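Local coordinates for protein probable mannosyltransferase KTR4 (PDB 5A07) that is probably a mannosyltransferase, a lumenal glycosyltransferase of the GT-A clan that holds guanosine-5'-diphosphate and a manganese ion in one pocket, at residues B[107-111]-B[208-212]; B[115-119]-B[231-235]. All coordinates share one frame. Residue numbers count along the deposited sequence, not the author numbering.

Contact 1 (B[107-111]-B[208-212]); sequences ILSLV and MCRFY. With GDP (guanosine-5'-diphosphate), chain F.
L110 reaches from the end of strand 105-110 across to one face of helix 203-214, its CD2 lying 3.7 Å from CG of M208 and its CD1 3.9 Å from CE2 of F211. Residues 107-110 are extended and 208-212 are helical, with Y212 N bonded to M208 O at 2.8 Å. The two axes run nearly antiparallel, at 156°, and come no closer than 11.6 Å, so long side chains fill the gap; the nearest CA atoms, of L110 and M208, are 8.8 Å apart. L108 and L110 both adopt tp rotamers and point toward the helix. Y212, with chi1 at the unusual -107°, swings its ring to the strand: its CE1 is 4.1 Å from L108 CD2, which sits at the ring edge, and its CE2 3.7 Å from L110 CB. No direct hydrogen bond joins the segments. A water bridges instead, 3.1 Å from L110 N, 2.7 Å from Y212 OH and 2.9 Å from GDP O3'. L110 O accepts from GDP O3' (2.7 Å) and O2' (3.2 Å). GDP thus sits at the C-terminal end of a parallel strand, as expected for the Rossmann-like nucleotide-binding part of a GT-A fold.

Contact 2 (B[115-119]-B[231-235]); sequences DLEDI and LEPNV. With MN (manganese (II) ion), chain G; GDP (guanosine-5'-diphosphate), chain F.
The loop 231-235 runs past the first turn of helix 116-131, with P233 and I119 closest in the backbone (CA to CA 4.1 Å). I119, chi1 -158° and chi2 65°, packs CD1 against the loop backbone: it lies 3.6 Å from both E232 C and P233 N, 4.1 Å from P233 CD and 4.2 Å from L231 CG, the leucine being a tp rotamer directed toward the helix. The P233 ring, C-gamma exo, meets the helix through CB, 3.6 Å from D118 CB, and CG, 4.1 Å from D115 CB. N234 turns with phi/psi 66/37, a left-handed conformation, and its N donates to D118 O (3.0 Å, 164°), the sole hydrogen bond between the segments. At the start of the helix, I119 N donates to D115 O at 2.9 Å. D115 occupies the N-cap position without a side-chain capping bond; chi1 -73° brings OD2 to 3.4 Å from GDP O2', and the same oxygen forms a salt bridge with R112. The CA-to-CB bond of E232 points away from the helix segment, and chi1 -69° with chi2 -154° carries OE1 to the manganese, 2.2 Å away, while OE2 pairs with R230. In a GT-A fold this position, just after a central strand, is where the metal-binding acidic motif usually lies. H381 also binds the ion, alongside GDP O3B (2.2 Å), GDP O2A (2.3 Å) and two waters, both at 2.4 Å from MN. One of these waters donates to P233 O at 2.7 Å.

Overall arrangement
Both contacts border the same GDP, their centres about 12 Å apart, and they meet through neighbouring parallel strands: 105-110 supplies contact 1, while the loop of contact 2 leaves 227-230. L108 O and L231 N, 2.8 Å apart, probably form a hydrogen bond between them, and V111 CG1 packs 3.7 Å from P233 CG. Their segments alternate along the chain, and strand 105-110 leads on to helix 116-131. Contact 1 is wholly buried, apolar and aromatic, joining sheet to helix 203-214 beside the nucleoside. Contact 2 is only partly buried: I119 and L231 lie inside, N234 is exposed, and charged E232 binds the manganese, which in turn holds the diphosphate.

Contact 1 (B[107-111]-B[208-212])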
ATOM      1  N   ILE B 107      -0.158 -14.925   3.958  1.00 15.23           N
ATOM      2  CA  ILE B 107      -0.909 -14.238   2.924  1.00 15.97           C
ATOM      3  C   ILE B 107      -2.256 -13.919   3.463  1.00 16.88           C
ATOM      4  O   ILE B 107      -2.888 -14.790   4.028  1.00 22.00           O
ATOM      5  CB  ILE B 107      -0.997 -15.102   1.693  1.00 16.25           C
ATOM      6  CG1 ILE B 107       0.416 -15.350   1.213  1.00 19.07           C
ATOM      7  CG2 ILE B 107      -1.744 -14.346   0.627  1.00 18.05           C
ATOM      8  CD1 ILE B 107       0.503 -16.617   0.545  1.00 24.28           C
ATOM      9  N   LEU B 108      -2.659 -12.657   3.426  1.00 16.15           N
ATOM     10  CA  LEU B 108      -3.871 -12.212   4.044  1.00 16.44           C
ATOM     11  C   LEU B 108      -4.881 -11.707   3.042  1.00 17.95           C
ATOM     12  O   LEU B 108      -4.552 -10.896   2.171  1.00 16.58           O
ATOM     13  CB  LEU B 108      -3.574 -11.059   5.021  1.00 17.89           C
ATOM     14  CG  LEU B 108      -4.815 -10.345   5.576  1.00 20.25           C
ATOM     15  CD1 LEU B 108      -5.637 -11.214   6.509  1.00 20.78           C
ATOM     16  CD2 LEU B 108      -4.420  -9.078   6.325  1.00 21.02           C
ATOM     17  N   SER B 109      -6.146 -12.133   3.159  1.00 17.22           N
ATOM     18  CA  SER B 109      -7.196 -11.568   2.351  1.00 17.89           C
ATOM     19  C   SER B 109      -8.431 -11.292   3.224  1.00 18.79           C
ATOM     20  O   SER B 109      -8.961 -12.210   3.870  1.00 18.65           O
ATOM     21  CB  SER B 109      -7.670 -12.503   1.222  1.00 19.36           C
ATOM     22  OG  SER B 109      -6.636 -13.110   0.461  1.00 23.34           O
ATOM     23  N   LEU B 110      -8.910 -10.070   3.119  1.00 18.63           N
ATOM     24  CA  LEU B 110     -10.191  -9.673   3.630  1.00 18.59           C
ATOM     25  C   LEU B 110     -11.122  -9.777   2.489  1.00 19.63           C
ATOM     26  O   LEU B 110     -10.975  -9.039   1.511  1.00 20.63           O
ATOM     27  CB  LEU B 110     -10.122  -8.218   4.085  1.00 19.63           C
ATOM     28  CG  LEU B 110     -11.415  -7.595   4.552  1.00 18.22           C
ATOM     29  CD1 LEU B 110     -11.809  -8.160   5.926  1.00 17.43           C
ATOM     30  CD2 LEU B 110     -11.372  -6.064   4.621  1.00 19.47           C
ATOM     31  N   VAL B 111     -12.106 -10.701   2.587  1.00 16.00           N
ATOM     32  CA  VAL B 111     -13.009 -10.946   1.491  1.00 17.67           C
ATOM     33  C   VAL B 111     -14.396 -11.356   1.979  1.00 19.96           C
ATOM     34  O   VAL B 111     -14.534 -11.777   3.126  1.00 19.27           O
ATOM     35  CB  VAL B 111     -12.530 -12.104   0.585  1.00 20.63           C
ATOM     36  CG1 VAL B 111     -11.369 -11.637  -0.293  1.00 25.48           C
ATOM     37  CG2 VAL B 111     -12.020 -13.271   1.364  1.00 24.88           C
ATOM     38  N   MET B 208     -14.361  -0.883   5.855  1.00 19.19           N
ATOM     39  CA  MET B 208     -13.176  -1.587   5.350  1.00 20.07           C
ATOM     40  C   MET B 208     -11.906  -0.729   5.441  1.00 19.30           C
ATOM     41  O   MET B 208     -10.868  -1.175   5.909  1.00 18.80           O
ATOM     42  CB  MET B 208     -13.428  -2.021   3.950  1.00 21.83           C
ATOM     43  CG  MET B 208     -12.237  -2.771   3.301  1.00 23.61           C
ATOM     44  SD  MET B 208     -10.996  -1.660   2.553  1.00 22.60           S
ATOM     45  CE  MET B 208     -11.836  -0.784   1.241  1.00 23.75           C
ATOM     46  N   CYS B 209     -12.028   0.501   5.025  1.00 21.33           N
ATOM     47  CA  CYS B 209     -10.878   1.417   5.038  1.00 21.87           C
ATOM     48  C   CYS B 209     -10.330   1.618   6.428  1.00 21.74           C
ATOM     49  O   CYS B 209      -9.109   1.604   6.721  1.00 22.40           O
ATOM     50  CB  CYS B 209     -11.280   2.746   4.435  1.00 20.82           C
ATOM     51  SG  CYS B 209     -11.554   2.784   2.673  1.00 25.65           S
ATOM     52  N   ARG B 210     -11.257   1.803   7.362  1.00 25.06           N
ATOM     53  CA  ARG B 210     -10.860   1.918   8.737  1.00 22.44           C
ATOM     54  C   ARG B 210     -10.241   0.623   9.299  1.00 23.65           C
ATOM     55  O   ARG B 210      -9.188   0.663  10.008  1.00 22.02           O
ATOM     56  CB  ARG B 210     -12.105   2.326   9.537  1.00 24.73           C
ATOM     57  CG  ARG B 210     -11.908   2.273  11.057  1.00 25.10           C
ATOM     58  CD  ARG B 210     -13.132   3.021  11.659  1.00 27.24           C
ATOM     59  NE  ARG B 210     -13.225   2.850  13.085  1.00 29.46           N
ATOM     60  CZ  ARG B 210     -14.024   1.980  13.712  1.00 33.74           C
ATOM     61  NH1 ARG B 210     -14.794   1.170  13.029  1.00 30.45           N
ATOM     62  NH2 ARG B 210     -14.096   1.988  15.041  1.00 31.07           N
ATOM     63  N   PHE B 211     -10.866  -0.537   9.002  1.00 20.76           N
ATOM     64  CA  PHE B 211     -10.362  -1.822   9.482  1.00 19.38           C
ATOM     65  C   PHE B 211      -8.923  -2.059   8.902  1.00 19.43           C
ATOM     66  O   PHE B 211      -8.030  -2.475   9.638  1.00 18.60           O
ATOM     67  CB  PHE B 211     -11.275  -2.952   8.993  1.00 18.58           C
ATOM     68  CG  PHE B 211     -10.773  -4.323   9.302  1.00 20.97           C
ATOM     69  CD1 PHE B 211     -10.961  -4.891  10.552  1.00 22.37           C
ATOM     70  CD2 PHE B 211     -10.147  -5.084   8.338  1.00 22.11           C
ATOM     71  CE1 PHE B 211     -10.452  -6.136  10.882  1.00 23.44           C
ATOM     72  CE2 PHE B 211      -9.627  -6.365   8.649  1.00 22.28           C
ATOM     73  CZ  PHE B 211      -9.780  -6.895   9.936  1.00 22.17           C
ATOM     74  N   TYR B 212      -8.764  -1.813   7.610  1.00 18.33           N
ATOM     75  CA  TYR B 212      -7.388  -2.043   6.991  1.00 19.64           C
ATOM     76  C   TYR B 212      -6.356  -1.013   7.475  1.00 19.29           C
ATOM     77  O   TYR B 212      -5.137  -1.276   7.459  1.00 20.57           O
ATOM     78  CB  TYR B 212      -7.474  -2.130   5.461  1.00 19.06           C
ATOM     79  CG  TYR B 212      -7.287  -3.541   4.922  1.00 19.35           C
ATOM     80  CD1 TYR B 212      -6.282  -4.369   5.429  1.00 18.98           C
ATOM     81  CD2 TYR B 212      -8.109  -4.065   3.883  1.00 17.86           C
ATOM     82  CE1 TYR B 212      -6.092  -5.651   4.937  1.00 19.88           C
ATOM     83  CE2 TYR B 212      -7.878  -5.327   3.368  1.00 19.19           C
ATOM     84  CZ  TYR B 212      -6.879  -6.121   3.888  1.00 18.42           C
ATOM     85  OH  TYR B 212      -6.633  -7.415   3.377  1.00 20.76           O
TER
HETATM   86  PB  GDP F 500     -10.986  -1.197  -3.998  1.00 27.33           P
HETATM   87  O1B GDP F 500     -11.897  -0.914  -5.132  1.00 30.18           O
HETATM   88  O2B GDP F 500     -10.607  -0.134  -3.139  1.00 28.25           O
HETATM   89  O3B GDP F 500      -9.897  -2.127  -4.379  1.00 25.14           O
HETATM   90  O3A GDP F 500     -12.014  -1.945  -2.989  1.00 30.82           O
HETATM   91  PA  GDP F 500     -12.391  -3.473  -2.796  1.00 25.03           P
HETATM   92  O1A GDP F 500     -13.833  -3.733  -2.869  1.00 24.59           O
HETATM   93  O2A GDP F 500     -11.569  -4.446  -3.535  1.00 20.30           O
HETATM   94  O5' GDP F 500     -12.051  -3.637  -1.264  1.00 20.94           O
HETATM   95  C5' GDP F 500     -10.773  -3.823  -0.643  1.00 23.38           C
HETATM   96  C4' GDP F 500     -10.614  -5.188   0.007  1.00 23.06           C
HETATM   97  O4' GDP F 500     -11.562  -5.266   1.077  1.00 22.81           O
HETATM   98  C3' GDP F 500     -10.872  -6.368  -0.915  1.00 20.10           C
HETATM   99  O3' GDP F 500     -10.066  -7.486  -0.469  1.00 19.28           O
HETATM  100  C2' GDP F 500     -12.373  -6.628  -0.709  1.00 21.51           C
HETATM  101  O2' GDP F 500     -12.714  -7.991  -0.928  1.00 18.73           O
HETATM  102  C1' GDP F 500     -12.501  -6.306   0.738  1.00 21.88           C
HETATM  103  N9  GDP F 500     -13.826  -5.766   1.125  1.00 24.90           N
HETATM  104  C8  GDP F 500     -14.429  -4.615   0.729  1.00 25.97           C
HETATM  105  N7  GDP F 500     -15.643  -4.478   1.401  1.00 25.71           N
HETATM  106  C5  GDP F 500     -15.760  -5.558   2.233  1.00 23.84           C
HETATM  107  C6  GDP F 500     -16.777  -6.004   3.206  1.00 23.27           C
HETATM  108  O6  GDP F 500     -17.776  -5.223   3.316  1.00 25.31           O
HETATM  109  N1  GDP F 500     -16.564  -7.161   3.846  1.00 23.38           N
HETATM  110  C2  GDP F 500     -15.450  -7.951   3.609  1.00 21.74           C
HETATM  111  N2  GDP F 500     -15.307  -9.093   4.274  1.00 21.88           N
HETATM  112  N3  GDP F 500     -14.482  -7.584   2.713  1.00 18.74           N
HETATM  113  C4  GDP F 500     -14.573  -6.403   2.074  1.00 21.22           C
HETATM  114  O   HOH W   1      -7.611  -8.186   0.992  1.00 19.99           O

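Contact 2 (B[115-119]-B[231-235])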
ATOM      1  N   ASP B 115     -16.917 -13.278  -2.845  1.00 21.00           N
ATOM      2  CA  ASP B 115     -15.683 -12.991  -3.615  1.00 19.02           C
ATOM      3  C   ASP B 115     -14.996 -14.273  -3.938  1.00 18.16           C
ATOM      4  O   ASP B 115     -13.859 -14.292  -4.433  1.00 17.05           O
ATOM      5  CB  ASP B 115     -14.761 -12.126  -2.776  1.00 19.17           C
ATOM      6  CG  ASP B 115     -15.241 -10.719  -2.669  1.00 20.65           C
ATOM      7  OD1 ASP B 115     -15.674 -10.166  -3.709  1.00 21.99           O
ATOM      8  OD2 ASP B 115     -15.232 -10.141  -1.565  1.00 21.41           O
ATOM      9  N   LEU B 116     -15.645 -15.399  -3.652  1.00 17.60           N
ATOM     10  CA  LEU B 116     -14.960 -16.675  -3.780  1.00 19.09           C
ATOM     11  C   LEU B 116     -14.241 -16.925  -5.128  1.00 18.92           C
ATOM     12  O   LEU B 116     -13.043 -17.243  -5.169  1.00 18.82           O
ATOM     13  CB  LEU B 116     -15.903 -17.870  -3.516  1.00 18.62           C
ATOM     14  CG  LEU B 116     -15.248 -19.185  -3.736  1.00 17.71           C
ATOM     15  CD1 LEU B 116     -14.163 -19.449  -2.727  1.00 20.90           C
ATOM     16  CD2 LEU B 116     -16.377 -20.248  -3.601  1.00 20.40           C
ATOM     17  N   GLU B 117     -14.944 -16.675  -6.208  1.00 18.77           N
ATOM     18  CA  GLU B 117     -14.311 -16.967  -7.510  1.00 21.57           C
ATOM     19  C   GLU B 117     -13.137 -16.056  -7.847  1.00 16.72           C
ATOM     20  O   GLU B 117     -12.119 -16.520  -8.370  1.00 18.54           O
ATOM     21  CB  GLU B 117     -15.354 -16.862  -8.609  1.00 24.18           C
ATOM     22  CG  GLU B 117     -16.381 -17.904  -8.550  1.00 26.27           C
ATOM     23  CD  GLU B 117     -17.423 -17.695  -9.662  1.00 34.35           C
ATOM     24  OE1 GLU B 117     -18.217 -16.697  -9.581  1.00 29.51           O
ATOM     25  OE2 GLU B 117     -17.379 -18.545 -10.610  1.00 28.79           O
ATOM     26  N   ASP B 118     -13.257 -14.812  -7.472  1.00 16.03           N
ATOM     27  CA  ASP B 118     -12.257 -13.770  -7.779  1.00 17.47           C
ATOM     28  C   ASP B 118     -11.052 -13.916  -6.891  1.00 16.87           C
ATOM     29  O   ASP B 118      -9.952 -13.668  -7.311  1.00 17.80           O
ATOM     30  CB  ASP B 118     -12.916 -12.390  -7.630  1.00 19.04           C
ATOM     31  CG  ASP B 118     -13.751 -12.031  -8.843  1.00 31.10           C
ATOM     32  OD1 ASP B 118     -13.663 -12.774  -9.863  1.00 33.61           O
ATOM     33  OD2 ASP B 118     -14.484 -11.044  -8.803  1.00 35.20           O
ATOM     34  N   ILE B 119     -11.260 -14.312  -5.652  1.00 15.25           N
ATOM     35  CA  ILE B 119     -10.114 -14.583  -4.787  1.00 16.03           C
ATOM     36  C   ILE B 119      -9.422 -15.830  -5.158  1.00 16.83           C
ATOM     37  O   ILE B 119      -8.170 -15.895  -5.103  1.00 17.31           O
ATOM     38  CB  ILE B 119     -10.449 -14.501  -3.262  1.00 15.91           C
ATOM     39  CG1 ILE B 119      -9.170 -14.245  -2.467  1.00 16.09           C
ATOM     40  CG2 ILE B 119     -11.162 -15.764  -2.750  1.00 17.15           C
ATOM     41  CD1 ILE B 119      -8.447 -12.939  -2.682  1.00 16.81           C
ATOM     42  N   LEU B 231      -3.505  -9.738  -0.187  1.00 15.90           N
ATOM     43  CA  LEU B 231      -4.019 -10.206  -1.458  1.00 16.92           C
ATOM     44  C   LEU B 231      -5.488  -9.806  -1.598  1.00 19.10           C
ATOM     45  O   LEU B 231      -6.280  -9.959  -0.658  1.00 18.46           O
ATOM     46  CB  LEU B 231      -3.930 -11.720  -1.496  1.00 16.97           C
ATOM     47  CG  LEU B 231      -4.276 -12.330  -2.829  1.00 17.29           C
ATOM     48  CD1 LEU B 231      -3.255 -11.979  -3.907  1.00 17.46           C
ATOM     49  CD2 LEU B 231      -4.318 -13.834  -2.631  1.00 18.66           C
ATOM     50  N   GLU B 232      -5.853  -9.229  -2.742  1.00 18.00           N
ATOM     51  CA  GLU B 232      -7.238  -8.850  -3.008  1.00 17.58           C
ATOM     52  C   GLU B 232      -7.790  -9.678  -4.174  1.00 17.88           C
ATOM     53  O   GLU B 232      -7.029 -10.281  -4.935  1.00 15.30           O
ATOM     54  CB  GLU B 232      -7.361  -7.381  -3.401  1.00 17.81           C
ATOM     55  CG  GLU B 232      -7.061  -6.451  -2.251  1.00 17.73           C
ATOM     56  CD  GLU B 232      -7.722  -5.087  -2.327  1.00 18.83           C
ATOM     57  OE1 GLU B 232      -8.296  -4.701  -3.378  1.00 18.08           O
ATOM     58  OE2 GLU B 232      -7.458  -4.318  -1.382  1.00 20.34           O
ATOM     59  N   PRO B 233      -9.104  -9.756  -4.253  1.00 17.58           N
ATOM     60  CA  PRO B 233      -9.686 -10.498  -5.365  1.00 19.53           C
ATOM     61  C   PRO B 233      -9.347  -9.890  -6.726  1.00 18.54           C
ATOM     62  O   PRO B 233      -9.182  -8.677  -6.840  1.00 18.61           O
ATOM     63  CB  PRO B 233     -11.200 -10.379  -5.122  1.00 20.95           C
ATOM     64  CG  PRO B 233     -11.316 -10.114  -3.688  1.00 21.80           C
ATOM     65  CD  PRO B 233     -10.132  -9.250  -3.363  1.00 20.00           C
ATOM     66  N   ASN B 234      -9.311 -10.743  -7.745  1.00 17.44           N
ATOM     67  CA  ASN B 234      -9.236 -10.257  -9.130  1.00 18.09           C
ATOM     68  C   ASN B 234      -7.913  -9.518  -9.506  1.00 19.65           C
ATOM     69  O   ASN B 234      -7.935  -8.582 -10.263  1.00 21.24           O
ATOM     70  CB  ASN B 234     -10.422  -9.341  -9.431  1.00 20.64           C
ATOM     71  CG  ASN B 234     -10.715  -9.273 -10.912  1.00 27.40           C
ATOM     72  OD1 ASN B 234     -10.331 -10.162 -11.674  1.00 28.10           O
ATOM     73  ND2 ASN B 234     -11.344  -8.187 -11.343  1.00 29.88           N
ATOM     74  N   VAL B 235      -6.792  -9.979  -8.976  1.00 16.98           N
ATOM     75  CA  VAL B 235      -5.509  -9.402  -9.338  1.00 17.86           C
ATOM     76  C   VAL B 235      -4.733 -10.422 -10.076  1.00 16.74           C
ATOM     77  O   VAL B 235      -5.076 -11.628 -10.098  1.00 18.22           O
ATOM     78  CB  VAL B 235      -4.735  -8.887  -8.097  1.00 15.36           C
ATOM     79  CG1 VAL B 235      -5.582  -7.930  -7.353  1.00 16.72           C
ATOM     80  CG2 VAL B 235      -4.309 -10.029  -7.171  1.00 14.83           C
TER
HETATM   81 MN    MN G 501      -9.769  -4.240  -4.911  1.00 23.60          MN
HETATM   82  PB  GDP F 500     -10.986  -1.197  -3.998  1.00 27.33           P
HETATM   83  O1B GDP F 500     -11.897  -0.914  -5.132  1.00 30.18           O
HETATM   84  O2B GDP F 500     -10.607  -0.134  -3.139  1.00 28.25           O
HETATM   85  O3B GDP F 500      -9.897  -2.127  -4.379  1.00 25.14           O
HETATM   86  O3A GDP F 500     -12.014  -1.945  -2.989  1.00 30.82           O
HETATM   87  PA  GDP F 500     -12.391  -3.473  -2.796  1.00 25.03           P
HETATM   88  O1A GDP F 500     -13.833  -3.733  -2.869  1.00 24.59           O
HETATM   89  O2A GDP F 500     -11.569  -4.446  -3.535  1.00 20.30           O
HETATM   90  O5' GDP F 500     -12.051  -3.637  -1.264  1.00 20.94           O
HETATM   91  C5' GDP F 500     -10.773  -3.823  -0.643  1.00 23.38           C
HETATM   92  C4' GDP F 500     -10.614  -5.188   0.007  1.00 23.06           C
HETATM   93  O4' GDP F 500     -11.562  -5.266   1.077  1.00 22.81           O
HETATM   94  C3' GDP F 500     -10.872  -6.368  -0.915  1.00 20.10           C
HETATM   95  O3' GDP F 500     -10.066  -7.486  -0.469  1.00 19.28           O
HETATM   96  C2' GDP F 500     -12.373  -6.628  -0.709  1.00 21.51           C
HETATM   97  O2' GDP F 500     -12.714  -7.991  -0.928  1.00 18.73           O
HETATM   98  C1' GDP F 500     -12.501  -6.306   0.738  1.00 21.88           C
HETATM   99  N9  GDP F 500     -13.826  -5.766   1.125  1.00 24.90           N
HETATM  100  C8  GDP F 500     -14.429  -4.615   0.729  1.00 25.97           C
HETATM  101  N7  GDP F 500     -15.643  -4.478   1.401  1.00 25.71           N
HETATM  102  C5  GDP F 500     -15.760  -5.558   2.233  1.00 23.84           C
HETATM  103  C6  GDP F 500     -16.777  -6.004   3.206  1.00 23.27           C
HETATM  104  O6  GDP F 500     -17.776  -5.223   3.316  1.00 25.31           O
HETATM  105  N1  GDP F 500     -16.564  -7.161   3.846  1.00 23.38           N
HETATM  106  C2  GDP F 500     -15.450  -7.951   3.609  1.00 21.74           C
HETATM  107  N2  GDP F 500     -15.307  -9.093   4.274  1.00 21.88           N
HETATM  108  N3  GDP F 500     -14.482  -7.584   2.713  1.00 18.74           N
HETATM  109  C4  GDP F 500     -14.573  -6.403   2.074  1.00 21.22           C
HETATM  110  O   HOH W   2     -10.113  -6.510  -5.583  1.00 17.31           O
HETATM  111  O   HOH W   3     -11.352  -3.821  -6.626  1.00 23.26           O